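Local coordinates for giding protein-mglB (Thermus thermophilus, PDB 1J3W) that probably serves as a molecular adaptor and guanine-nucleotide exchange regulator of a small GTPase in gliding motility, with a Roadblock/LC7 fold, at residues E14-V19 against A130-E135; T61-N66 against L104-F109; E84-G89 against G93-E98. All coordinates share one frame; numbering follows the deposited sequence.

Contact 1: residues E14-V19 against A130-E135; sequences ERAVEV and ARIAEE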
loop_
_atom_site.group_PDB
_atom_site.type_symbol
_atom_site.label_atom_id
_atom_site.label_comp_id
_atom_site.label_asym_id
_atom_site.label_seq_id
_atom_site.Cartn_x
_atom_site.Cartn_y
_atom_site.Cartn_z
ATOM N N GLU B 14 27.989 -3.585 -15.715
ATOM C CA GLU B 14 28.078 -4.410 -16.912
ATOM C C GLU B 14 27.615 -5.838 -16.671
ATOM O O GLU B 14 26.932 -6.421 -17.510
ATOM C CB GLU B 14 29.513 -4.422 -17.442
ATOM C CG GLU B 14 29.971 -3.087 -17.989
ATOM C CD GLU B 14 29.038 -2.550 -19.059
ATOM O OE1 GLU B 14 28.730 -3.300 -20.009
ATOM O OE2 GLU B 14 28.618 -1.382 -18.950
ATOM N N ARG B 15 27.994 -6.411 -15.536
ATOM C CA ARG B 15 27.581 -7.773 -15.234
ATOM C C ARG B 15 26.061 -7.815 -15.086
ATOM O O ARG B 15 25.409 -8.747 -15.556
ATOM C CB ARG B 15 28.253 -8.266 -13.952
ATOM C CG ARG B 15 29.775 -8.358 -14.032
ATOM C CD ARG B 15 30.245 -9.336 -15.108
ATOM N NE ARG B 15 30.234 -8.766 -16.456
ATOM C CZ ARG B 15 31.055 -7.808 -16.879
ATOM N NH1 ARG B 15 31.966 -7.295 -16.061
ATOM N NH2 ARG B 15 30.973 -7.366 -18.126
ATOM N N ALA B 16 25.501 -6.793 -14.445
ATOM C CA ALA B 16 24.054 -6.723 -14.243
ATOM C C ALA B 16 23.334 -6.588 -15.577
ATOM O O ALA B 16 22.341 -7.273 -15.834
ATOM C CB ALA B 16 23.706 -5.543 -13.344
ATOM N N VAL B 17 23.827 -5.694 -16.425
ATOM C CA VAL B 17 23.218 -5.490 -17.731
ATOM C C VAL B 17 23.241 -6.775 -18.555
ATOM O O VAL B 17 22.270 -7.094 -19.245
ATOM C CB VAL B 17 23.936 -4.364 -18.496
ATOM C CG1 VAL B 17 23.603 -4.436 -19.972
ATOM C CG2 VAL B 17 23.516 -3.020 -17.926
ATOM N N GLU B 18 24.347 -7.510 -18.489
ATOM C CA GLU B 18 24.456 -8.761 -19.223
ATOM C C GLU B 18 23.371 -9.734 -18.765
ATOM O O GLU B 18 22.752 -10.412 -19.589
ATOM C CB GLU B 18 25.850 -9.360 -19.027
ATOM C CG GLU B 18 26.873 -8.793 -20.002
ATOM C CD GLU B 18 28.296 -8.904 -19.497
ATOM O OE1 GLU B 18 28.587 -9.861 -18.748
ATOM O OE2 GLU B 18 29.124 -8.039 -19.863
ATOM N N VAL B 19 23.129 -9.793 -17.458
ATOM C CA VAL B 19 22.090 -10.671 -16.936
ATOM C C VAL B 19 20.737 -10.234 -17.496
ATOM O O VAL B 19 19.946 -11.065 -17.947
ATOM C CB VAL B 19 22.018 -10.630 -15.394
ATOM C CG1 VAL B 19 20.815 -11.435 -14.912
ATOM C CG2 VAL B 19 23.298 -11.202 -14.793
ATOM N N ALA B 130 21.489 -10.763 -7.310
ATOM C CA ALA B 130 21.654 -10.663 -5.866
ATOM C C ALA B 130 23.148 -10.696 -5.550
ATOM O O ALA B 130 23.634 -9.924 -4.721
ATOM C CB ALA B 130 20.945 -11.815 -5.172
ATOM N N ARG B 131 23.873 -11.583 -6.224
ATOM C CA ARG B 131 25.312 -11.704 -6.011
ATOM C C ARG B 131 26.062 -10.467 -6.492
ATOM O O ARG B 131 27.005 -10.010 -5.845
ATOM C CB ARG B 131 25.859 -12.941 -6.729
ATOM C CG ARG B 131 25.405 -14.258 -6.131
ATOM C CD ARG B 131 26.339 -15.390 -6.537
ATOM N NE ARG B 131 26.008 -16.644 -5.864
ATOM C CZ ARG B 131 26.779 -17.727 -5.876
ATOM N NH1 ARG B 131 27.934 -17.716 -6.530
ATOM N NH2 ARG B 131 26.395 -18.822 -5.235
ATOM N N ILE B 132 25.639 -9.928 -7.630
ATOM C CA ILE B 132 26.268 -8.741 -8.197
ATOM C C ILE B 132 26.039 -7.518 -7.311
ATOM O O ILE B 132 26.958 -6.734 -7.064
ATOM C CB ILE B 132 25.709 -8.443 -9.607
ATOM C CG1 ILE B 132 26.033 -9.605 -10.546
ATOM C CG2 ILE B 132 26.293 -7.143 -10.142
ATOM C CD1 ILE B 132 25.387 -9.486 -11.915
ATOM N N ALA B 133 24.808 -7.367 -6.834
ATOM C CA ALA B 133 24.441 -6.240 -5.985
ATOM C C ALA B 133 25.304 -6.162 -4.733
ATOM O O ALA B 133 25.772 -5.086 -4.359
ATOM C CB ALA B 133 22.970 -6.343 -5.597
ATOM N N GLU B 134 25.511 -7.306 -4.092
ATOM C CA GLU B 134 26.312 -7.373 -2.874
ATOM C C GLU B 134 27.760 -6.967 -3.112
ATOM O O GLU B 134 28.265 -6.037 -2.482
ATOM C CB GLU B 134 26.269 -8.788 -2.297
ATOM C CG GLU B 134 24.882 -9.251 -1.897
ATOM C CD GLU B 134 24.878 -10.663 -1.349
ATOM O OE1 GLU B 134 25.589 -10.917 -0.354
ATOM O OE2 GLU B 134 24.165 -11.520 -1.916
ATOM N N GLU B 135 28.425 -7.673 -4.019
ATOM C CA GLU B 135 29.819 -7.393 -4.338
ATOM C C GLU B 135 30.014 -5.952 -4.798
ATOM O O GLU B 135 31.073 -5.361 -4.585
ATOM C CB GLU B 135 30.311 -8.355 -5.420
ATOM C CG GLU B 135 30.234 -9.821 -5.019
ATOM C CD GLU B 135 30.756 -10.749 -6.097
ATOM O OE1 GLU B 135 31.938 -10.612 -6.480
ATOM O OE2 GLU B 135 29.988 -11.617 -6.562
#

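Contact 2: residues T61-N66 against L104-F109; sequences TLVAGN and LLVLVF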
loop_
_atom_site.group_PDB
_atom_site.type_symbol
_atom_site.label_atom_id
_atom_site.label_comp_id
_atom_site.label_asym_id
_atom_site.label_seq_id
_atom_site.Cartn_x
_atom_site.Cartn_y
_atom_site.Cartn_z
ATOM N N THR B 61 8.778 3.079 -9.564
ATOM C CA THR B 61 8.170 3.690 -8.389
ATOM C C THR B 61 6.963 2.873 -7.940
ATOM O O THR B 61 6.813 2.577 -6.753
ATOM C CB THR B 61 7.717 5.124 -8.685
ATOM O OG1 THR B 61 8.855 5.915 -9.045
ATOM C CG2 THR B 61 7.058 5.737 -7.459
ATOM N N LEU B 62 6.108 2.503 -8.890
ATOM C CA LEU B 62 4.920 1.719 -8.568
ATOM C C LEU B 62 5.287 0.339 -8.035
ATOM O O LEU B 62 4.636 -0.170 -7.122
ATOM C CB LEU B 62 4.020 1.581 -9.796
ATOM C CG LEU B 62 3.387 2.884 -10.291
ATOM C CD1 LEU B 62 2.627 2.629 -11.573
ATOM C CD2 LEU B 62 2.450 3.445 -9.226
ATOM N N VAL B 63 6.315 -0.283 -8.605
ATOM C CA VAL B 63 6.729 -1.590 -8.115
ATOM C C VAL B 63 7.244 -1.454 -6.684
ATOM O O VAL B 63 6.951 -2.296 -5.835
ATOM C CB VAL B 63 7.817 -2.209 -9.022
ATOM C CG1 VAL B 63 8.417 -3.446 -8.368
ATOM C CG2 VAL B 63 7.205 -2.570 -10.363
ATOM N N ALA B 64 7.982 -0.378 -6.415
ATOM C CA ALA B 64 8.517 -0.128 -5.080
ATOM C C ALA B 64 7.373 0.137 -4.100
ATOM O O ALA B 64 7.388 -0.352 -2.968
ATOM C CB ALA B 64 9.466 1.070 -5.113
ATOM N N GLY B 65 6.388 0.912 -4.541
ATOM C CA GLY B 65 5.246 1.202 -3.691
ATOM C C GLY B 65 4.530 -0.091 -3.341
ATOM O O GLY B 65 4.132 -0.304 -2.195
ATOM N N ASN B 66 4.371 -0.963 -4.334
ATOM C CA ASN B 66 3.702 -2.247 -4.136
ATOM C C ASN B 66 4.468 -3.130 -3.157
ATOM O O ASN B 66 3.871 -3.771 -2.285
ATOM C CB ASN B 66 3.574 -2.980 -5.474
ATOM C CG ASN B 66 2.954 -4.356 -5.330
ATOM O OD1 ASN B 66 1.749 -4.486 -5.151
ATOM N ND2 ASN B 66 3.783 -5.392 -5.401
ATOM N N LEU B 104 15.261 -5.358 -6.464
ATOM C CA LEU B 104 14.205 -6.159 -7.066
ATOM C C LEU B 104 14.409 -6.293 -8.565
ATOM O O LEU B 104 14.767 -5.322 -9.234
ATOM C CB LEU B 104 12.848 -5.488 -6.843
ATOM C CG LEU B 104 12.375 -5.245 -5.406
ATOM C CD1 LEU B 104 11.199 -4.281 -5.397
ATOM C CD2 LEU B 104 11.992 -6.565 -4.772
ATOM N N LEU B 105 14.183 -7.496 -9.079
ATOM C CA LEU B 105 14.259 -7.749 -10.513
ATOM C C LEU B 105 12.828 -7.593 -11.014
ATOM O O LEU B 105 11.901 -8.139 -10.416
ATOM C CB LEU B 105 14.719 -9.175 -10.810
ATOM C CG LEU B 105 14.467 -9.599 -12.266
ATOM C CD1 LEU B 105 15.365 -8.807 -13.214
ATOM C CD2 LEU B 105 14.707 -11.084 -12.409
ATOM N N VAL B 106 12.650 -6.848 -12.095
ATOM C CA VAL B 106 11.327 -6.628 -12.669
ATOM C C VAL B 106 11.321 -7.030 -14.143
ATOM O O VAL B 106 12.187 -6.613 -14.905
ATOM C CB VAL B 106 10.920 -5.137 -12.589
ATOM C CG1 VAL B 106 9.529 -4.942 -13.189
ATOM C CG2 VAL B 106 10.959 -4.658 -11.135
ATOM N N LEU B 107 10.364 -7.868 -14.533
ATOM C CA LEU B 107 10.230 -8.266 -15.931
ATOM C C LEU B 107 8.814 -7.940 -16.370
ATOM O O LEU B 107 7.850 -8.309 -15.699
ATOM C CB LEU B 107 10.472 -9.766 -16.124
ATOM C CG LEU B 107 11.862 -10.313 -15.793
ATOM C CD1 LEU B 107 11.896 -11.823 -16.018
ATOM C CD2 LEU B 107 12.902 -9.631 -16.679
ATOM N N VAL B 108 8.693 -7.223 -17.480
ATOM C CA VAL B 108 7.391 -6.882 -18.044
ATOM C C VAL B 108 7.289 -7.741 -19.295
ATOM O O VAL B 108 8.199 -7.740 -20.131
ATOM C CB VAL B 108 7.309 -5.398 -18.436
ATOM C CG1 VAL B 108 5.998 -5.127 -19.175
ATOM C CG2 VAL B 108 7.412 -4.531 -17.190
ATOM N N PHE B 109 6.188 -8.471 -19.429
ATOM C CA PHE B 109 6.048 -9.361 -20.572
ATOM C C PHE B 109 4.642 -9.382 -21.135
ATOM O O PHE B 109 3.700 -8.909 -20.498
ATOM C CB PHE B 109 6.479 -10.780 -20.160
ATOM C CG PHE B 109 5.666 -11.374 -19.028
ATOM C CD1 PHE B 109 4.543 -12.156 -19.292
ATOM C CD2 PHE B 109 6.027 -11.154 -17.697
ATOM C CE1 PHE B 109 3.790 -12.709 -18.247
ATOM C CE2 PHE B 109 5.283 -11.701 -16.648
ATOM C CZ PHE B 109 4.165 -12.478 -16.921
#

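Contact 3: residues E84-G89 against G93-E98; sequences EEVHQG and GLYVDE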
loop_
_atom_site.group_PDB
_atom_site.type_symbol
_atom_site.label_atom_id
_atom_site.label_comp_id
_atom_site.label_asym_id
_atom_site.label_seq_id
_atom_site.Cartn_x
_atom_site.Cartn_y
_atom_site.Cartn_z
ATOM N N GLU B 84 8.631 -13.366 -4.305
ATOM C CA GLU B 84 8.284 -13.431 -5.718
ATOM C C GLU B 84 6.817 -13.078 -5.919
ATOM O O GLU B 84 5.956 -13.525 -5.162
ATOM C CB GLU B 84 8.555 -14.849 -6.229
ATOM C CG GLU B 84 8.439 -15.052 -7.723
ATOM C CD GLU B 84 8.749 -16.482 -8.122
ATOM O OE1 GLU B 84 8.098 -17.402 -7.585
ATOM O OE2 GLU B 84 9.644 -16.695 -8.966
ATOM N N GLU B 85 6.532 -12.278 -6.942
ATOM C CA GLU B 85 5.165 -11.878 -7.239
ATOM C C GLU B 85 4.914 -11.857 -8.736
ATOM O O GLU B 85 5.764 -11.412 -9.508
ATOM C CB GLU B 85 4.874 -10.478 -6.681
ATOM C CG GLU B 85 4.869 -10.368 -5.155
ATOM C CD GLU B 85 4.433 -8.991 -4.665
ATOM O OE1 GLU B 85 3.777 -8.255 -5.438
ATOM O OE2 GLU B 85 4.727 -8.647 -3.501
ATOM N N VAL B 86 3.744 -12.337 -9.144
ATOM C CA VAL B 86 3.361 -12.328 -10.551
ATOM C C VAL B 86 1.981 -11.686 -10.662
ATOM O O VAL B 86 1.063 -12.059 -9.934
ATOM C CB VAL B 86 3.295 -13.752 -11.142
ATOM C CG1 VAL B 86 2.783 -13.695 -12.573
ATOM C CG2 VAL B 86 4.669 -14.393 -11.102
ATOM N N HIS B 87 1.852 -10.699 -11.545
ATOM C CA HIS B 87 0.580 -10.009 -11.777
ATOM C C HIS B 87 0.265 -10.203 -13.248
ATOM O O HIS B 87 1.062 -9.833 -14.117
ATOM C CB HIS B 87 0.695 -8.513 -11.473
ATOM C CG HIS B 87 0.921 -8.204 -10.025
ATOM N ND1 HIS B 87 2.136 -8.382 -9.402
ATOM C CD2 HIS B 87 0.074 -7.744 -9.075
ATOM C CE1 HIS B 87 2.028 -8.045 -8.129
ATOM N NE2 HIS B 87 0.786 -7.655 -7.905
ATOM N N GLN B 88 -0.896 -10.781 -13.527
ATOM C CA GLN B 88 -1.283 -11.078 -14.895
ATOM C C GLN B 88 -2.555 -10.388 -15.351
ATOM O O GLN B 88 -3.595 -10.498 -14.702
ATOM C CB GLN B 88 -1.459 -12.587 -15.044
ATOM C CG GLN B 88 -1.794 -13.050 -16.450
ATOM C CD GLN B 88 -0.587 -13.043 -17.361
ATOM O OE1 GLN B 88 0.364 -13.798 -17.150
ATOM N NE2 GLN B 88 -0.616 -12.191 -18.378
ATOM N N GLY B 89 -2.457 -9.682 -16.472
ATOM C CA GLY B 89 -3.616 -9.027 -17.049
ATOM C C GLY B 89 -4.079 -9.888 -18.214
ATOM O O GLY B 89 -3.723 -11.064 -18.298
ATOM N N GLY B 93 1.817 -8.857 -18.422
ATOM C CA GLY B 93 2.133 -9.456 -17.140
ATOM C C GLY B 93 3.353 -8.800 -16.515
ATOM O O GLY B 93 4.157 -8.147 -17.196
ATOM N N LEU B 94 3.487 -8.982 -15.208
ATOM C CA LEU B 94 4.589 -8.416 -14.447
ATOM C C LEU B 94 5.145 -9.467 -13.497
ATOM O O LEU B 94 4.397 -10.108 -12.763
ATOM C CB LEU B 94 4.083 -7.210 -13.646
ATOM C CG LEU B 94 5.050 -6.438 -12.751
ATOM C CD1 LEU B 94 6.053 -5.694 -13.608
ATOM C CD2 LEU B 94 4.263 -5.456 -11.889
ATOM N N TYR B 95 6.459 -9.651 -13.532
ATOM C CA TYR B 95 7.148 -10.594 -12.660
ATOM C C TYR B 95 8.137 -9.789 -11.833
ATOM O O TYR B 95 8.936 -9.029 -12.381
ATOM C CB TYR B 95 7.919 -11.629 -13.481
ATOM C CG TYR B 95 8.788 -12.555 -12.660
ATOM C CD1 TYR B 95 8.258 -13.697 -12.071
ATOM C CD2 TYR B 95 10.144 -12.282 -12.468
ATOM C CE1 TYR B 95 9.049 -14.551 -11.310
ATOM C CE2 TYR B 95 10.948 -13.132 -11.703
ATOM C CZ TYR B 95 10.391 -14.262 -11.129
ATOM O OH TYR B 95 11.168 -15.101 -10.357
ATOM N N VAL B 96 8.073 -9.945 -10.516
ATOM C CA VAL B 96 8.984 -9.252 -9.621
ATOM C C VAL B 96 9.572 -10.267 -8.649
ATOM O O VAL B 96 8.845 -11.078 -8.074
ATOM C CB VAL B 96 8.261 -8.152 -8.819
ATOM C CG1 VAL B 96 9.247 -7.432 -7.911
ATOM C CG2 VAL B 96 7.604 -7.167 -9.770
ATOM N N ASP B 97 10.888 -10.232 -8.472
ATOM C CA ASP B 97 11.536 -11.156 -7.555
ATOM C C ASP B 97 12.665 -10.429 -6.840
ATOM O O ASP B 97 13.322 -9.561 -7.411
ATOM C CB ASP B 97 12.076 -12.370 -8.322
ATOM C CG ASP B 97 12.509 -13.506 -7.401
ATOM O OD1 ASP B 97 12.016 -13.582 -6.254
ATOM O OD2 ASP B 97 13.331 -14.335 -7.834
ATOM N N GLU B 98 12.865 -10.766 -5.574
ATOM C CA GLU B 98 13.919 -10.143 -4.796
ATOM C C GLU B 98 15.290 -10.484 -5.350
ATOM O O GLU B 98 15.570 -11.637 -5.690
ATOM C CB GLU B 98 13.844 -10.594 -3.336
ATOM C CG GLU B 98 12.833 -9.843 -2.499
ATOM C CD GLU B 98 12.901 -10.229 -1.032
ATOM O OE1 GLU B 98 14.023 -10.320 -0.494
ATOM O OE2 GLU B 98 11.834 -10.433 -0.421
HETATM O O HOH W 1 4.697 -8.692 -9.946
#

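Contact 1: residues E14-V19 against A130-E135
This is an apolar helix-helix contact in which Ile-132, near the end of helix 115-135, reaches across to Arg-15, Ala-16 and Val-19 in the N-terminal and middle part of helix 10-27. The two short segments run nearly antiparallel, at 167°, with their axes 9.8 Å apart at closest approach. No hydrogen bond or salt bridge crosses the gap, and a single isoleucine supplies every touching atom on its side. CG1 of Ile-132 lies anti to the carbonyl carbon, and an extended second torsion (chi2 173°) carries CD1 outward onto the opposite helix. There the methyl rests against the peptide joining Arg-15 and Ala-16: Ile-132 CD1 is 3.6 Å from Arg-15 C. CB of Arg-15 adds a further contact at 3.7 Å from Ile-132 CD1. Val-19 comes from one turn later and meets the isoleucine tip to tip, its CG2 3.9 Å from Ile-132 CD1. The other branch, Ile-132 CG2, lies more loosely beside Ala-16 CB, at 4.4 Å. Beyond CB the Arg-15 chain bends away from this apolar patch and grips Glu-18 of its own helix side-on. Arg-15 NE reaches Glu-18 OE1 at 3.0 Å and Arg-15 NH2 reaches Glu-18 OE2 at 2.6 Å; both oxygens lie near the guanidinium plane, but the carboxylate is turned out of it, OE1 being met from above its own plane. Val-19 also packs on Ala-125, Ala-128 and Leu-129, and Ala-16 on Leu-129 and Leu-8, so the contact continues the seam between the two helices, with the N-terminal loop beside it.

Contact 2: residues T61-N66 against L104-F109
No ring, amide or other planar side chain takes part where Val-63 meets Leu-104 and Val-106; Val-63 packs on one face of the antiparallel sheet through methyl groups. This is helix-on-sheet packing in the Roadblock/LC7 fold, with helix 56-69 on the face of strand 103-109 that carries Leu-104 and Val-106. The alternate residues Leu-105 and Phe-109 project from the opposite face and pack on helix 115-135. The strand therefore lies in the middle of an alpha-beta-alpha sandwich. Across the contact Val-63 and Val-106 are nearest in the backbone, their CA atoms 8.2 Å apart, and both side chains point into the gap. One branch of Val-63, CG1, does all the close touching. It lies anti to the backbone N (chi1 170°), which turns it toward the strand. Its approach to Val-106 is tip to tip, whereas Val-63 and Leu-104 slide past each other in opposite directions. The contact is wholly apolar and buried; Ile-35 and Val-96 of the flanking strands also touch Val-63. Leu-73 of the second subunit packs on Val-63 as well, which places the site close to a subunit interface. At the centre Val-63 CG1 lies 3.9 Å from Val-106 CG2 and 4.2 Å from Leu-104 CD1, the two methyls approaching it from directions about 90° apart.

Contact 3: residues E84-G89 against G93-E98
Tyr-95 OH donates to Glu-84 OE2 across the hairpin at 2.6 Å, meeting the anti lone pair of that oxygen. The carboxylate oxygen sits at the in-plane edge of the ring, while the carboxylate and ring planes are turned 65° apart. Glu-84 reaches this place because its CG is anti to the backbone N (chi1 -172°) and the chain then stays extended. On the same face Val-86 CG2 packs at the ring edge, 3.8 Å from Tyr-95 CD1. The strands that carry these side chains, 84-88 and 93-98, form a regular antiparallel ladder. Its hydrogen-bonded pairs are Glu-85 with Val-96, where Glu-85 N reaches Val-96 O at 2.8 Å, and His-87 with Leu-94, where Leu-94 N reaches His-87 O at 2.8 Å. On the other face a water lies in the ring plane of His-87, 2.6 Å from His-87 ND1, and makes weak bonds to the carbonyls of Glu-85 and Leu-94. The Glu-85 carboxylate is held by Asn-66 and Thr-70. The outer edge of 84-88 pairs with a strand of the second subunit, continuing the sheet across the interface. Asp-97 OD2 lies 4.5 Å from Glu-84 OE2, but it is bound by Lys-123 and Ser-126. Lys-123 and Lys-119 form only long, weak ion pairs with Glu-84; with the tyrosine hydroxyl they would probably ease the repulsion and favour its ionised form.

Contacts 2 and 3 belong to the buried sheet, their centres about 8 Å apart, whereas contact 1 lies farther out, about 17 Å and 20 Å from their centres. Strands 93-98 and 103-109 are neighbours, so the hairpin of contact 3 is stitched by backbone bonds to the strand that contact 2 covers. Helix 115-135, which supplies one side of contact 1, also backs the sheet and gives contact 3 its lysine partners. Chemistry follows place: methyl packing alone in contact 2, apolar packing beside a paired charge at the surface in contact 1, and a backbone ladder flanked by carboxylates, some of them buried, in contact 3. Contacts 2 and 3 both touch the second subunit.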